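Local coordinates for protein phthiocerol synthesis polyketide synthase type I PpsC (Mycobacterium tuberculosis, PDB 7AHB) that probably selects and loads the extender unit through its acyltransferase domain while the polyketide synthase lengthens the acyl chain that becomes mycobacterial phthiocerol, at residues T121-W124 with R125-G128; Y201-P204 with R205-V208; P283-D286 with A287-A291. All coordinates share one frame; numbering follows the deposited sequence.

Interaction 1: residues T121-W124 with R125-G128; sequences TALW and RSYG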
loop_
_atom_site.group_PDB
_atom_site.type_symbol
_atom_site.label_atom_id
_atom_site.label_comp_id
_atom_site.label_asym_id
_atom_site.label_seq_id
_atom_site.Cartn_x
_atom_site.Cartn_y
_atom_site.Cartn_z
ATOM N N THR A 121 5.691 5.549 -9.623
ATOM C CA THR A 121 6.829 6.226 -9.009
ATOM C C THR A 121 7.764 6.777 -10.076
ATOM O O THR A 121 8.273 7.893 -9.937
ATOM C CB THR A 121 7.571 5.268 -8.086
ATOM O OG1 THR A 121 6.705 4.785 -7.028
ATOM C CG2 THR A 121 8.773 5.982 -7.408
ATOM N N ALA A 122 7.930 6.037 -11.181
ATOM C CA ALA A 122 8.731 6.511 -12.309
ATOM C C ALA A 122 8.094 7.728 -12.951
ATOM O O ALA A 122 8.793 8.662 -13.377
ATOM C CB ALA A 122 8.887 5.398 -13.339
ATOM N N LEU A 123 6.764 7.743 -13.008
ATOM C CA LEU A 123 6.054 8.857 -13.615
ATOM C C LEU A 123 6.293 10.135 -12.831
ATOM O O LEU A 123 6.648 11.171 -13.408
ATOM C CB LEU A 123 4.563 8.539 -13.693
ATOM C CG LEU A 123 3.661 9.627 -14.264
ATOM C CD1 LEU A 123 4.140 10.012 -15.659
ATOM C CD2 LEU A 123 2.215 9.177 -14.297
ATOM N N TRP A 124 6.073 10.087 -11.512
ATOM C CA TRP A 124 6.352 11.255 -10.679
ATOM C C TRP A 124 7.809 11.706 -10.819
ATOM O O TRP A 124 8.098 12.911 -10.880
ATOM C CB TRP A 124 6.060 10.948 -9.213
ATOM C CG TRP A 124 4.631 10.997 -8.779
ATOM C CD1 TRP A 124 3.854 9.935 -8.405
ATOM C CD2 TRP A 124 3.812 12.163 -8.626
ATOM N NE1 TRP A 124 2.617 10.367 -8.040
ATOM C CE2 TRP A 124 2.560 11.731 -8.157
ATOM C CE3 TRP A 124 4.022 13.525 -8.824
ATOM C CZ2 TRP A 124 1.517 12.614 -7.877
ATOM C CZ3 TRP A 124 2.977 14.401 -8.575
ATOM C CH2 TRP A 124 1.742 13.942 -8.096
ATOM N N ARG A 125 8.743 10.749 -10.837
ATOM C CA ARG A 125 10.154 11.092 -10.970
ATOM C C ARG A 125 10.415 11.879 -12.249
ATOM O O ARG A 125 11.233 12.809 -12.262
ATOM C CB ARG A 125 11.009 9.826 -10.957
ATOM C CG ARG A 125 12.506 10.077 -11.270
ATOM C CD ARG A 125 13.319 8.945 -10.713
ATOM N NE ARG A 125 14.784 8.968 -10.862
ATOM C CZ ARG A 125 15.588 10.033 -10.941
ATOM N NH1 ARG A 125 15.124 11.290 -10.948
ATOM N NH2 ARG A 125 16.899 9.822 -11.034
ATOM N N SER A 126 9.744 11.507 -13.337
ATOM C CA SER A 126 9.960 12.178 -14.611
ATOM C C SER A 126 9.493 13.626 -14.576
ATOM O O SER A 126 9.902 14.417 -15.428
ATOM C CB SER A 126 9.241 11.434 -15.751
ATOM O OG SER A 126 7.843 11.612 -15.698
ATOM N N TYR A 127 8.648 13.996 -13.615
ATOM C CA TYR A 127 8.214 15.375 -13.432
ATOM C C TYR A 127 8.884 16.025 -12.221
ATOM O O TYR A 127 8.395 17.054 -11.724
ATOM C CB TYR A 127 6.690 15.430 -13.317
ATOM C CG TYR A 127 6.011 15.136 -14.627
ATOM C CD1 TYR A 127 6.072 16.056 -15.667
ATOM C CD2 TYR A 127 5.328 13.944 -14.840
ATOM C CE1 TYR A 127 5.475 15.804 -16.887
ATOM C CE2 TYR A 127 4.717 13.682 -16.070
ATOM C CZ TYR A 127 4.789 14.616 -17.072
ATOM O OH TYR A 127 4.184 14.383 -18.297
ATOM N N GLY A 128 9.992 15.443 -11.742
ATOM C CA GLY A 128 10.792 16.071 -10.708
ATOM C C GLY A 128 10.315 15.842 -9.299
ATOM O O GLY A 128 10.774 16.541 -8.389
#

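Interaction 2: residues Y201-P204 with R205-V208; sequences YASP and RQTV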
loop_
_atom_site.group_PDB
_atom_site.type_symbol
_atom_site.label_atom_id
_atom_site.label_comp_id
_atom_site.label_asym_id
_atom_site.label_seq_id
_atom_site.Cartn_x
_atom_site.Cartn_y
_atom_site.Cartn_z
ATOM N N TYR A 201 -4.042 -0.219 12.068
ATOM C CA TYR A 201 -4.270 1.044 12.772
ATOM C C TYR A 201 -4.316 2.114 11.688
ATOM O O TYR A 201 -3.266 2.599 11.242
ATOM C CB TYR A 201 -3.161 1.330 13.775
ATOM C CG TYR A 201 -2.964 0.291 14.858
ATOM C CD1 TYR A 201 -3.649 0.371 16.052
ATOM C CD2 TYR A 201 -2.078 -0.756 14.680
ATOM C CE1 TYR A 201 -3.460 -0.576 17.052
ATOM C CE2 TYR A 201 -1.868 -1.706 15.667
ATOM C CZ TYR A 201 -2.557 -1.608 16.856
ATOM O OH TYR A 201 -2.344 -2.545 17.826
ATOM N N ALA A 202 -5.527 2.468 11.230
ATOM C CA ALA A 202 -5.610 3.336 10.058
ATOM C C ALA A 202 -5.409 4.812 10.409
ATOM O O ALA A 202 -4.731 5.549 9.681
ATOM C CB ALA A 202 -6.943 3.145 9.351
ATOM N N SER A 203 -5.982 5.256 11.493
ATOM C CA SER A 203 -5.921 6.642 11.915
ATOM C C SER A 203 -6.384 6.687 13.366
ATOM O O SER A 203 -6.750 5.644 13.931
ATOM C CB SER A 203 -6.800 7.518 11.041
ATOM O OG SER A 203 -8.158 7.320 11.343
ATOM N N PRO A 204 -6.413 7.863 13.995
ATOM C CA PRO A 204 -6.979 7.935 15.356
ATOM C C PRO A 204 -8.454 7.618 15.390
ATOM O O PRO A 204 -8.991 7.361 16.477
ATOM C CB PRO A 204 -6.710 9.384 15.795
ATOM C CG PRO A 204 -5.640 9.895 14.852
ATOM C CD PRO A 204 -5.870 9.159 13.539
ATOM N N ARG A 205 -9.127 7.619 14.235
ATOM C CA ARG A 205 -10.576 7.483 14.185
ATOM C C ARG A 205 -11.071 6.253 13.447
ATOM O O ARG A 205 -12.260 5.943 13.545
ATOM C CB ARG A 205 -11.203 8.721 13.526
ATOM C CG ARG A 205 -11.515 9.838 14.497
ATOM C CD ARG A 205 -11.617 11.196 13.782
ATOM N NE ARG A 205 -10.286 11.739 13.467
ATOM C CZ ARG A 205 -9.461 12.276 14.376
ATOM N NH1 ARG A 205 -8.268 12.749 14.002
ATOM N NH2 ARG A 205 -9.819 12.322 15.668
ATOM N N GLN A 206 -10.211 5.554 12.722
ATOM C CA GLN A 206 -10.600 4.385 11.951
ATOM C C GLN A 206 -9.623 3.243 12.174
ATOM O O GLN A 206 -8.411 3.453 12.277
ATOM C CB GLN A 206 -10.656 4.704 10.455
ATOM C CG GLN A 206 -11.821 5.622 10.056
ATOM C CD GLN A 206 -11.897 5.820 8.550
ATOM O OE1 GLN A 206 -10.905 6.177 7.908
ATOM N NE2 GLN A 206 -13.071 5.577 7.980
ATOM N N THR A 207 -10.156 2.026 12.196
ATOM C CA THR A 207 -9.384 0.817 12.429
ATOM C C THR A 207 -9.941 -0.270 11.524
ATOM O O THR A 207 -11.142 -0.320 11.278
ATOM C CB THR A 207 -9.476 0.369 13.910
ATOM O OG1 THR A 207 -9.138 1.457 14.797
ATOM C CG2 THR A 207 -8.577 -0.793 14.177
ATOM N N VAL A 208 -9.073 -1.153 11.057
ATOM C CA VAL A 208 -9.467 -2.257 10.190
ATOM C C VAL A 208 -9.347 -3.543 10.988
ATOM O O VAL A 208 -8.330 -3.771 11.657
ATOM C CB VAL A 208 -8.611 -2.326 8.909
ATOM C CG1 VAL A 208 -9.045 -3.530 8.066
ATOM C CG2 VAL A 208 -8.750 -1.044 8.114
HETATM O O HOH W 1 -6.799 2.801 14.504
HETATM O O HOH W 2 -9.567 7.955 9.176
#

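Interaction 3: residues P283-D286 with A287-A291; sequences PRFD and AEHWA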
loop_
_atom_site.group_PDB
_atom_site.type_symbol
_atom_site.label_atom_id
_atom_site.label_comp_id
_atom_site.label_asym_id
_atom_site.label_seq_id
_atom_site.Cartn_x
_atom_site.Cartn_y
_atom_site.Cartn_z
ATOM N N PRO A 283 16.137 -2.318 10.328
ATOM C CA PRO A 283 15.434 -3.500 9.804
ATOM C C PRO A 283 16.109 -4.044 8.551
ATOM O O PRO A 283 16.594 -3.293 7.707
ATOM C CB PRO A 283 14.016 -2.988 9.511
ATOM C CG PRO A 283 14.140 -1.472 9.519
ATOM C CD PRO A 283 15.234 -1.167 10.502
ATOM N N ARG A 284 16.165 -5.369 8.470
ATOM C CA ARG A 284 16.635 -6.095 7.303
ATOM C C ARG A 284 15.419 -6.628 6.559
ATOM O O ARG A 284 14.638 -7.419 7.112
ATOM C CB ARG A 284 17.550 -7.243 7.710
ATOM C CG ARG A 284 18.224 -7.929 6.538
ATOM C CD ARG A 284 19.355 -8.855 6.996
ATOM N NE ARG A 284 20.051 -9.439 5.844
ATOM C CZ ARG A 284 19.748 -10.625 5.308
ATOM N NH1 ARG A 284 18.763 -11.372 5.826
ATOM N NH2 ARG A 284 20.430 -11.068 4.249
ATOM N N PHE A 285 15.240 -6.179 5.323
ATOM C CA PHE A 285 14.009 -6.491 4.591
ATOM C C PHE A 285 14.121 -7.847 3.890
ATOM O O PHE A 285 14.019 -7.978 2.679
ATOM C CB PHE A 285 13.682 -5.367 3.618
ATOM C CG PHE A 285 13.273 -4.107 4.292
ATOM C CD1 PHE A 285 14.222 -3.153 4.652
ATOM C CD2 PHE A 285 11.937 -3.877 4.609
ATOM C CE1 PHE A 285 13.840 -1.992 5.300
ATOM C CE2 PHE A 285 11.554 -2.716 5.260
ATOM C CZ PHE A 285 12.510 -1.778 5.611
ATOM N N ASP A 286 14.304 -8.866 4.711
ATOM C CA ASP A 286 14.599 -10.223 4.304
ATOM C C ASP A 286 13.353 -11.092 4.482
ATOM O O ASP A 286 12.265 -10.593 4.794
ATOM C CB ASP A 286 15.774 -10.770 5.124
ATOM C CG ASP A 286 15.528 -10.706 6.637
ATOM O OD1 ASP A 286 14.364 -10.474 7.063
ATOM O OD2 ASP A 286 16.515 -10.853 7.398
ATOM N N ALA A 287 13.517 -12.407 4.288
ATOM C CA ALA A 287 12.372 -13.317 4.332
ATOM C C ALA A 287 11.603 -13.190 5.644
ATOM O O ALA A 287 10.364 -13.152 5.645
ATOM C CB ALA A 287 12.839 -14.758 4.141
ATOM N N GLU A 288 12.313 -13.122 6.776
ATOM C CA GLU A 288 11.616 -13.006 8.056
ATOM C C GLU A 288 10.802 -11.720 8.116
ATOM O O GLU A 288 9.695 -11.692 8.670
ATOM C CB GLU A 288 12.607 -13.064 9.225
ATOM C CG GLU A 288 11.946 -12.816 10.570
ATOM C CD GLU A 288 12.895 -13.004 11.760
ATOM O OE1 GLU A 288 14.129 -13.144 11.550
ATOM O OE2 GLU A 288 12.402 -13.021 12.910
ATOM N N HIS A 289 11.327 -10.637 7.552
ATOM C CA HIS A 289 10.582 -9.383 7.589
ATOM C C HIS A 289 9.260 -9.501 6.835
ATOM O O HIS A 289 8.220 -9.009 7.287
ATOM C CB HIS A 289 11.391 -8.260 6.966
ATOM C CG HIS A 289 10.649 -6.966 6.908
ATOM N ND1 HIS A 289 10.678 -6.047 7.932
ATOM C CD2 HIS A 289 9.843 -6.443 5.957
ATOM C CE1 HIS A 289 9.935 -5.005 7.609
ATOM N NE2 HIS A 289 9.421 -5.219 6.413
ATOM N N TRP A 290 9.292 -10.100 5.650
ATOM C CA TRP A 290 8.065 -10.221 4.866
ATOM C C TRP A 290 7.084 -11.213 5.489
ATOM O O TRP A 290 5.869 -11.000 5.427
ATOM C CB TRP A 290 8.440 -10.575 3.424
ATOM C CG TRP A 290 9.308 -9.504 2.844
ATOM C CD1 TRP A 290 10.597 -9.640 2.398
ATOM C CD2 TRP A 290 8.984 -8.108 2.724
ATOM N NE1 TRP A 290 11.086 -8.417 1.973
ATOM C CE2 TRP A 290 10.123 -7.461 2.182
ATOM C CE3 TRP A 290 7.844 -7.343 3.021
ATOM C CZ2 TRP A 290 10.154 -6.097 1.934
ATOM C CZ3 TRP A 290 7.875 -5.986 2.777
ATOM C CH2 TRP A 290 9.029 -5.376 2.215
ATOM N N ALA A 291 7.574 -12.290 6.095
ATOM C CA ALA A 291 6.684 -13.175 6.845
ATOM C C ALA A 291 6.053 -12.443 8.022
ATOM O O ALA A 291 4.888 -12.683 8.368
ATOM C CB ALA A 291 7.457 -14.396 7.331
#

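Interaction 1: residues T121-W124 with R125-G128
L123 and Y127 meet at the end of helix 106-126, where the tyrosine folds back along the final turn. The CB of Y127 sits 3.8 Å from W124 O. Its CG lies beside the backbone N (chi1 -71°), which turns the ring back over the preceding residues. From there Y127 CD2 lies 3.4 Å from L123 O, which comes to the ring obliquely, and CE2 rests 3.7 Å from L123 CD1. The leucine branch and the ring thus make the apolar part of the contact, while the hydroxyl at the far end is hydrogen-bonded to E71 OE1. The L123 carbonyl is also the acceptor for S126. The serine OG, held between the backbone N and the carbonyl carbon, donates a short bond of 2.6 Å to L123 O, at a C=O...OG angle of 133°. That carbonyl also receives weak bonds from the backbone N of S126 and of Y127. The last regular helical bonds run from R125 N to T121 O and from S126 N to A122 O, the latter 3.0 Å long. Then the chain tightens: Y127 N reaches W124 O at 3.0 Å, three residues back rather than four. G128, with positive phi, is the C-prime residue of a Schellman motif in which V129 N returns to W124 O and G128 N bonds to R125 O at 3.0 Å. Around this end, W124 packs its indole against F51 of the parallel sheet and against L25 and L28 of helix 23-29, its NE1 bonded to T345 OG1. Y127 touches A29 of that same helix, whereas A122 and S126 lie against A77 and A73 of helix 72-89.

Interaction 2: residues Y201-P204 with R205-V208
S203 turns its hydroxyl toward the backbone of R205 and Q206. With OG between the backbone N and the carbonyl carbon (chi1 74°), S203 OG accepts from R205 N at 3.1 Å, making an ST turn, and more weakly from Q206 N at 3.0 Å. S203 OG donates in its turn to a water 2.7 Å away, which also donates to Q206 OE1 at 2.6 Å; the serine and glutamine ends are therefore joined through solvent, while S203 OG also packs against Q206 CB. The P204 and R205 side chains are set at a slant to each other. R205 bends at chi3 (-78°), which brings one face of its guanidinium over P204 CB, 3.9 Å from the plane and toward the rim. R205 NH1 also has a weak bond to D329 O on helix 324-334. The turn joins strands 197-201 and 207-211, a beta hairpin of the four-stranded antiparallel sheet in the small, ferredoxin-like part of acyltransferases. S203 N closes it with a 3.1 Å bond to Q206 O, an oxygen that A202 CB faces from 3.3 Å. A second water donates to both S203 O and T207 OG1, the threonine hydroxyl being hydrogen-bonded to L181 O as well. Beyond the hairpin, Q206 packs on L178 and P204 on T330 and A333.

Interaction 3: residues P283-D286 with A287-A291
D286 O meets W290 twice: W290 N donates to it at 3.1 Å, and W290 CD1 of the indole presses in at 3.1 Å. The aspartate side chain caps the first turn. With its CG set between the backbone N and carbonyl carbon (chi1 56°), D286 OD1 reaches H289 N, 3.1 Å away, which meets the oxygen nearly end-on. The other oxygen, D286 OD2, offers its anti lone pair to R284 NH1 in a 2.8 Å salt bridge, so the two carboxylate oxygens are fastened in different directions and the rotation of the group is fixed. D286 is thereby the N-cap of helix 287-295, which belongs to the large, alpha/beta-hydrolase-like part of the acyltransferase; just before it, F285 is the centre of an inverse gamma turn. F285 O also accepts a weak bond of 3.0 Å from W290 NE1, while the phenylalanine ring joins an aromatic cluster. The F285 edge points at the H289 face in a T-shaped pair, centroids 4.6 Å apart and planes at 62°, with F285 CD2 only 3.4 Å from H289 NE2. The same F285 CD2 touches W290 CZ2 at 3.9 Å. The imidazole is held by both nitrogens, ND1 bonded to Y272 OH and NE2 to E141 OE2. F285 and W290 both lie on A145 of helix 141-147, and W290 reaches M251 of helix 248-254.

In the fold
The three contacts are separate local structures of one acyltransferase chain: a helix end, a hairpin turn and a helix start. Interactions 1 and 2 lie on opposite sides of its centre, about 30 Å apart between centres. Interaction 3 lies about 28 Å from interaction 1 and about 25 Å from interaction 2, also between centres, and nearest atoms stay about 14 and 15 Å away. Interaction 3 lies by the probable active site: W290 is near, without touching, a GxSxG sequence that fits the nucleophile elbow of acyltransferases. Interaction 1 instead borders a bound sodium ion, about 3 Å from the S126 side chain.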